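Local structure of penicillin-binding protein activator LpoA (Escherichia coli, 6DR3) at residues 3-8 with 34-39; 29-34 with 63-68. The protein regulates peptidoglycan synthesis as the essential activator of penicillin-binding protein 1A, whose transpeptidase activity it stimulates in vitro, this chain being its helical amino-terminal domain. One frame throughout, in Å; residues are numbered along the deposited sequence.

Contact 1 of 2, residues 3-8 with 34-39; sequences PDQSTA and INWQLL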
loop_
_atom_site.group_PDB
_atom_site.type_symbol
_atom_site.label_atom_id
_atom_site.label_comp_id
_atom_site.label_asym_id
_atom_site.label_seq_id
_atom_site.Cartn_x
_atom_site.Cartn_y
_atom_site.Cartn_z
ATOM N N PRO A 3 -16.486 10.736 19.141
ATOM C CA PRO A 3 -15.025 10.600 19.110
ATOM C C PRO A 3 -14.460 10.409 20.508
ATOM O O PRO A 3 -14.959 10.973 21.483
ATOM C CB PRO A 3 -14.559 11.924 18.492
ATOM C CG PRO A 3 -15.625 12.892 18.850
ATOM C CD PRO A 3 -16.915 12.115 18.844
ATOM N N ASP A 4 -13.417 9.591 20.596
ATOM C CA ASP A 4 -12.667 9.406 21.826
ATOM C C ASP A 4 -11.270 9.999 21.652
ATOM O O ASP A 4 -10.971 10.659 20.651
ATOM C CB ASP A 4 -12.621 7.923 22.204
ATOM C CG ASP A 4 -11.595 7.148 21.406
ATOM O OD1 ASP A 4 -11.499 7.373 20.182
ATOM O OD2 ASP A 4 -10.881 6.315 22.006
ATOM N N GLN A 5 -10.400 9.743 22.632
ATOM C CA GLN A 5 -9.093 10.392 22.662
ATOM C C GLN A 5 -8.279 10.113 21.405
ATOM O O GLN A 5 -7.468 10.952 21.001
ATOM C CB GLN A 5 -8.304 9.930 23.888
ATOM C CG GLN A 5 -8.840 10.416 25.216
ATOM C CD GLN A 5 -8.055 9.856 26.388
ATOM O OE1 GLN A 5 -6.982 9.277 26.209
ATOM N NE2 GLN A 5 -8.590 10.019 27.592
ATOM N N SER A 6 -8.468 8.950 20.777
ATOM C CA SER A 6 -7.538 8.468 19.759
ATOM C C SER A 6 -8.192 8.217 18.403
ATOM O O SER A 6 -7.601 7.534 17.562
ATOM C CB SER A 6 -6.858 7.187 20.246
ATOM O OG SER A 6 -7.815 6.173 20.503
ATOM N N THR A 7 -9.379 8.774 18.154
ATOM C CA THR A 7 -10.106 8.474 16.922
ATOM C C THR A 7 -9.252 8.735 15.683
ATOM O O THR A 7 -9.035 7.836 14.862
ATOM C CB THR A 7 -11.397 9.296 16.872
ATOM O OG1 THR A 7 -12.225 8.939 17.982
ATOM C CG2 THR A 7 -12.163 9.045 15.577
ATOM N N ALA A 8 -8.767 9.971 15.526
ATOM C CA ALA A 8 -8.051 10.340 14.307
ATOM C C ALA A 8 -6.857 9.426 14.059
ATOM O O ALA A 8 -6.628 8.988 12.927
ATOM C CB ALA A 8 -7.590 11.796 14.383
ATOM N N ILE A 34 -6.840 0.312 25.506
ATOM C CA ILE A 34 -6.657 -0.670 24.440
ATOM C C ILE A 34 -6.398 0.029 23.113
ATOM O O ILE A 34 -5.521 -0.377 22.340
ATOM C CB ILE A 34 -7.879 -1.608 24.357
ATOM C CG1 ILE A 34 -7.924 -2.527 25.581
ATOM C CG2 ILE A 34 -7.845 -2.439 23.067
ATOM C CD1 ILE A 34 -9.188 -3.361 25.680
ATOM N N ASN A 35 -7.159 1.085 22.822
ATOM C CA ASN A 35 -6.981 1.794 21.560
ATOM C C ASN A 35 -5.580 2.387 21.460
ATOM O O ASN A 35 -4.908 2.247 20.432
ATOM C CB ASN A 35 -8.048 2.880 21.417
ATOM C CG ASN A 35 -9.440 2.306 21.236
ATOM O OD1 ASN A 35 -9.604 1.189 20.743
ATOM N ND2 ASN A 35 -10.451 3.070 21.632
ATOM N N TRP A 36 -5.123 3.059 22.521
ATOM C CA TRP A 36 -3.755 3.567 22.532
ATOM C C TRP A 36 -2.754 2.429 22.382
ATOM O O TRP A 36 -1.741 2.568 21.686
ATOM C CB TRP A 36 -3.481 4.343 23.821
ATOM C CG TRP A 36 -4.151 5.693 23.906
ATOM C CD1 TRP A 36 -4.988 6.129 24.890
ATOM C CD2 TRP A 36 -4.028 6.778 22.976
ATOM N NE1 TRP A 36 -5.394 7.415 24.633
ATOM C CE2 TRP A 36 -4.823 7.837 23.463
ATOM C CE3 TRP A 36 -3.326 6.958 21.778
ATOM C CZ2 TRP A 36 -4.933 9.056 22.797
ATOM C CZ3 TRP A 36 -3.438 8.172 21.118
ATOM C CH2 TRP A 36 -4.236 9.204 21.629
ATOM N N GLN A 37 -3.026 1.292 23.026
ATOM C CA GLN A 37 -2.124 0.149 22.931
ATOM C C GLN A 37 -2.042 -0.367 21.501
ATOM O O GLN A 37 -0.950 -0.663 21.001
ATOM C CB GLN A 37 -2.588 -0.956 23.881
ATOM C CG GLN A 37 -1.667 -2.161 23.931
ATOM C CD GLN A 37 -2.071 -3.145 25.008
ATOM O OE1 GLN A 37 -2.979 -2.882 25.795
ATOM N NE2 GLN A 37 -1.399 -4.289 25.049
ATOM N N LEU A 38 -3.188 -0.482 20.825
ATOM C CA LEU A 38 -3.182 -0.902 19.427
ATOM C C LEU A 38 -2.386 0.069 18.567
ATOM O O LEU A 38 -1.688 -0.342 17.633
ATOM C CB LEU A 38 -4.615 -1.019 18.910
ATOM C CG LEU A 38 -5.435 -2.193 19.446
ATOM C CD1 LEU A 38 -6.906 -1.989 19.133
ATOM C CD2 LEU A 38 -4.940 -3.508 18.858
ATOM N N LEU A 39 -2.480 1.367 18.866
ATOM C CA LEU A 39 -1.742 2.359 18.093
ATOM C C LEU A 39 -0.246 2.273 18.373
ATOM O O LEU A 39 0.572 2.406 17.454
ATOM C CB LEU A 39 -2.274 3.757 18.402
ATOM C CG LEU A 39 -3.597 4.094 17.712
ATOM C CD1 LEU A 39 -4.336 5.205 18.444
ATOM C CD2 LEU A 39 -3.334 4.491 16.268
#
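W36 NE1 donates to Q5 OE1 over 2.9 Å, and the N-H...O angle of 169° makes this a nearly straight bond. The oxygen sits in the indole plane at the ring edge, whereas the Q5 amide itself is turned 43° from that plane. The six-membered ring also packs against the next residue: S6 CB stands over one face, 3.5 Å from the centroid of that six-membered ring, a CH-pi contact. S6 CB touches L39 CD1 as well, at 3.7 Å, so this small side chain meets two residues of the helix, in directions roughly at a right angle. A second, longer bond runs from N35 ND2 to D4 OD2, 3.3 Å apart; it reaches the carboxylate from above its plane. The other carboxylate oxygen is used locally, T7 OG1 donating to D4 OD1 at 2.8 Å. This bond spans the type I turn D4-T7 and helps fix the group, with CG between the backbone N and the carbonyl carbon (chi1 79°). The contact lays the turn leading into helix 7-11 against helix 30-47. Q24 and M25 of helix 18-25 also touch W36, while N35 OD1 is bonded to Q68 of helix 66-82.

Contact 2 of 2, residues 29-34 with 63-68; sequences SDDTRI and ELNDAQ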
loop_
_atom_site.group_PDB
_atom_site.type_symbol
_atom_site.label_atom_id
_atom_site.label_comp_id
_atom_site.label_asym_id
_atom_site.label_seq_id
_atom_site.Cartn_x
_atom_site.Cartn_y
_atom_site.Cartn_z
ATOM N N SER A 29 -7.292 3.909 30.745
ATOM C CA SER A 29 -7.688 2.581 31.186
ATOM C C SER A 29 -8.816 2.079 30.294
ATOM O O SER A 29 -9.381 2.824 29.489
ATOM C CB SER A 29 -8.120 2.590 32.658
ATOM O OG SER A 29 -9.175 3.508 32.873
ATOM N N ASP A 30 -9.123 0.795 30.439
ATOM C CA ASP A 30 -10.279 0.168 29.776
ATOM C C ASP A 30 -10.095 0.314 28.259
ATOM O O ASP A 30 -8.968 0.167 27.759
ATOM C CB ASP A 30 -11.557 0.767 30.338
ATOM C CG ASP A 30 -12.794 -0.024 29.952
ATOM O OD1 ASP A 30 -12.842 -1.238 30.242
ATOM O OD2 ASP A 30 -13.720 0.570 29.360
ATOM N N ASP A 31 -11.162 0.601 27.506
ATOM C CA ASP A 31 -11.079 0.589 26.048
ATOM C C ASP A 31 -10.192 1.710 25.527
ATOM O O ASP A 31 -9.481 1.532 24.531
ATOM C CB ASP A 31 -12.480 0.693 25.446
ATOM C CG ASP A 31 -13.247 -0.612 25.531
ATOM O OD1 ASP A 31 -12.728 -1.640 25.045
ATOM O OD2 ASP A 31 -14.363 -0.614 26.092
ATOM N N THR A 32 -10.235 2.881 26.169
ATOM C CA THR A 32 -9.335 3.962 25.784
ATOM C C THR A 32 -7.890 3.484 25.789
ATOM O O THR A 32 -7.120 3.786 24.870
ATOM C CB THR A 32 -9.514 5.154 26.728
ATOM O OG1 THR A 32 -10.883 5.577 26.710
ATOM C CG2 THR A 32 -8.625 6.321 26.314
ATOM N N ARG A 33 -7.510 2.719 26.815
ATOM C CA ARG A 33 -6.149 2.202 26.899
ATOM C C ARG A 33 -5.874 1.189 25.793
ATOM O O ARG A 33 -4.793 1.196 25.194
ATOM C CB ARG A 33 -5.920 1.575 28.274
ATOM C CG ARG A 33 -4.494 1.117 28.528
ATOM C CD ARG A 33 -4.401 0.299 29.802
ATOM N NE ARG A 33 -3.023 -0.066 30.119
ATOM C CZ ARG A 33 -2.192 0.675 30.846
ATOM N NH1 ARG A 33 -2.585 1.841 31.346
ATOM N NH2 ARG A 33 -0.958 0.248 31.075
ATOM N N ILE A 34 -6.840 0.312 25.506
ATOM C CA ILE A 34 -6.657 -0.670 24.440
ATOM C C ILE A 34 -6.398 0.029 23.113
ATOM O O ILE A 34 -5.521 -0.377 22.340
ATOM C CB ILE A 34 -7.879 -1.608 24.357
ATOM C CG1 ILE A 34 -7.924 -2.527 25.581
ATOM C CG2 ILE A 34 -7.845 -2.439 23.067
ATOM C CD1 ILE A 34 -9.188 -3.361 25.680
ATOM N N GLU A 63 -10.550 -9.561 25.875
ATOM C CA GLU A 63 -11.868 -8.970 25.635
ATOM C C GLU A 63 -11.702 -7.714 24.787
ATOM O O GLU A 63 -11.557 -6.605 25.301
ATOM C CB GLU A 63 -12.563 -8.657 26.954
ATOM C CG GLU A 63 -13.379 -9.807 27.527
ATOM C CD GLU A 63 -13.977 -9.477 28.883
ATOM O OE1 GLU A 63 -13.401 -8.632 29.601
ATOM O OE2 GLU A 63 -15.029 -10.059 29.228
ATOM N N LEU A 64 -11.729 -7.890 23.469
ATOM C CA LEU A 64 -11.698 -6.787 22.520
ATOM C C LEU A 64 -13.044 -6.680 21.813
ATOM O O LEU A 64 -13.715 -7.688 21.576
ATOM C CB LEU A 64 -10.589 -6.986 21.482
ATOM C CG LEU A 64 -9.171 -7.207 22.015
ATOM C CD1 LEU A 64 -8.256 -7.678 20.894
ATOM C CD2 LEU A 64 -8.626 -5.935 22.649
ATOM N N ASN A 65 -13.444 -5.454 21.481
ATOM C CA ASN A 65 -14.633 -5.293 20.660
ATOM C C ASN A 65 -14.295 -5.597 19.201
ATOM O O ASN A 65 -13.132 -5.769 18.831
ATOM C CB ASN A 65 -15.227 -3.888 20.820
ATOM C CG ASN A 65 -14.331 -2.793 20.271
ATOM O OD1 ASN A 65 -13.628 -2.974 19.278
ATOM N ND2 ASN A 65 -14.366 -1.633 20.918
ATOM N N ASP A 66 -15.331 -5.664 18.362
ATOM C CA ASP A 66 -15.127 -6.111 16.986
ATOM C C ASP A 66 -14.155 -5.202 16.248
ATOM O O ASP A 66 -13.293 -5.681 15.501
ATOM C CB ASP A 66 -16.462 -6.178 16.246
ATOM C CG ASP A 66 -17.449 -7.113 16.913
ATOM O OD1 ASP A 66 -17.378 -7.265 18.151
ATOM O OD2 ASP A 66 -18.289 -7.701 16.199
ATOM N N ALA A 67 -14.274 -3.889 16.444
ATOM C CA ALA A 67 -13.364 -2.961 15.782
ATOM C C ALA A 67 -11.930 -3.170 16.253
ATOM O O ALA A 67 -10.991 -3.146 15.446
ATOM C CB ALA A 67 -13.812 -1.521 16.036
ATOM N N GLN A 68 -11.740 -3.386 17.556
ATOM C CA GLN A 68 -10.396 -3.599 18.083
ATOM C C GLN A 68 -9.819 -4.934 17.629
ATOM O O GLN A 68 -8.606 -5.044 17.426
ATOM C CB GLN A 68 -10.416 -3.521 19.610
ATOM C CG GLN A 68 -10.744 -2.136 20.148
ATOM C CD GLN A 68 -11.088 -2.145 21.624
ATOM O OE1 GLN A 68 -11.553 -3.149 22.158
ATOM N NE2 GLN A 68 -10.856 -1.020 22.292
#
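The amide of Q68 and the carboxylate of D31 are the flat groups, with planes 49° apart and side chains crossing at about a right angle. I34 CG2 stands above one face of the Q68 amide, 3.6 Å from Q68 CD and slightly nearer, 3.4 Å, to Q68 NE2, so a methyl rather than a polar atom is laid on that face. D31 OD1 instead approaches the two terminal amide atoms: Q68 NE2 donates to it at 3.4 Å with an N-H...O angle of 144°, a weak bond, while Q68 OE1 is about equally close to it and, being a second acceptor, contributes no bond. Beside the amide, the same I34 methyl meets L64 CD2 at 3.6 Å. I34 CG2 is anti to the backbone N, which lets this methyl touch both Q68 and L64.

N65 and Q68 form a capping box at the start of helix 66-82. Q68 N donates to N65 OD1 at 2.6 Å, nearly along the C=O axis, and N65 N returns a bond to Q68 OE1 at 3.1 Å. Because OE1 is engaged as an acceptor here and NE2 donates to N35 OD1 as well as weakly to D31, the rotation of the Q68 amide is well defined. The chemistry thus implies that the D31 carboxylate adds only a modest polar tie, probably offset in part by its closeness to OE1.

In the fold
Contacts 1 and 2 lie about 9 Å apart between centres, on the same side of the chain's centre, and both use helix 30-47, with I34 in a segment of each. Their most direct connection is polar: N35 OD1 and Q68 NE2, 3.0 Å apart, probably hydrogen-bonded, tie the N35 amide of contact 1 to the capping glutamine of contact 2. Packing adds two more links, Q5 OE1 to T32 CG2 at 3.4 Å and L38 CD1 to Q68 CB at 3.9 Å. Helix 30-47 thus joins the N-terminal turn to the start of helix 66-82, within the TPR-like helical array of this domain.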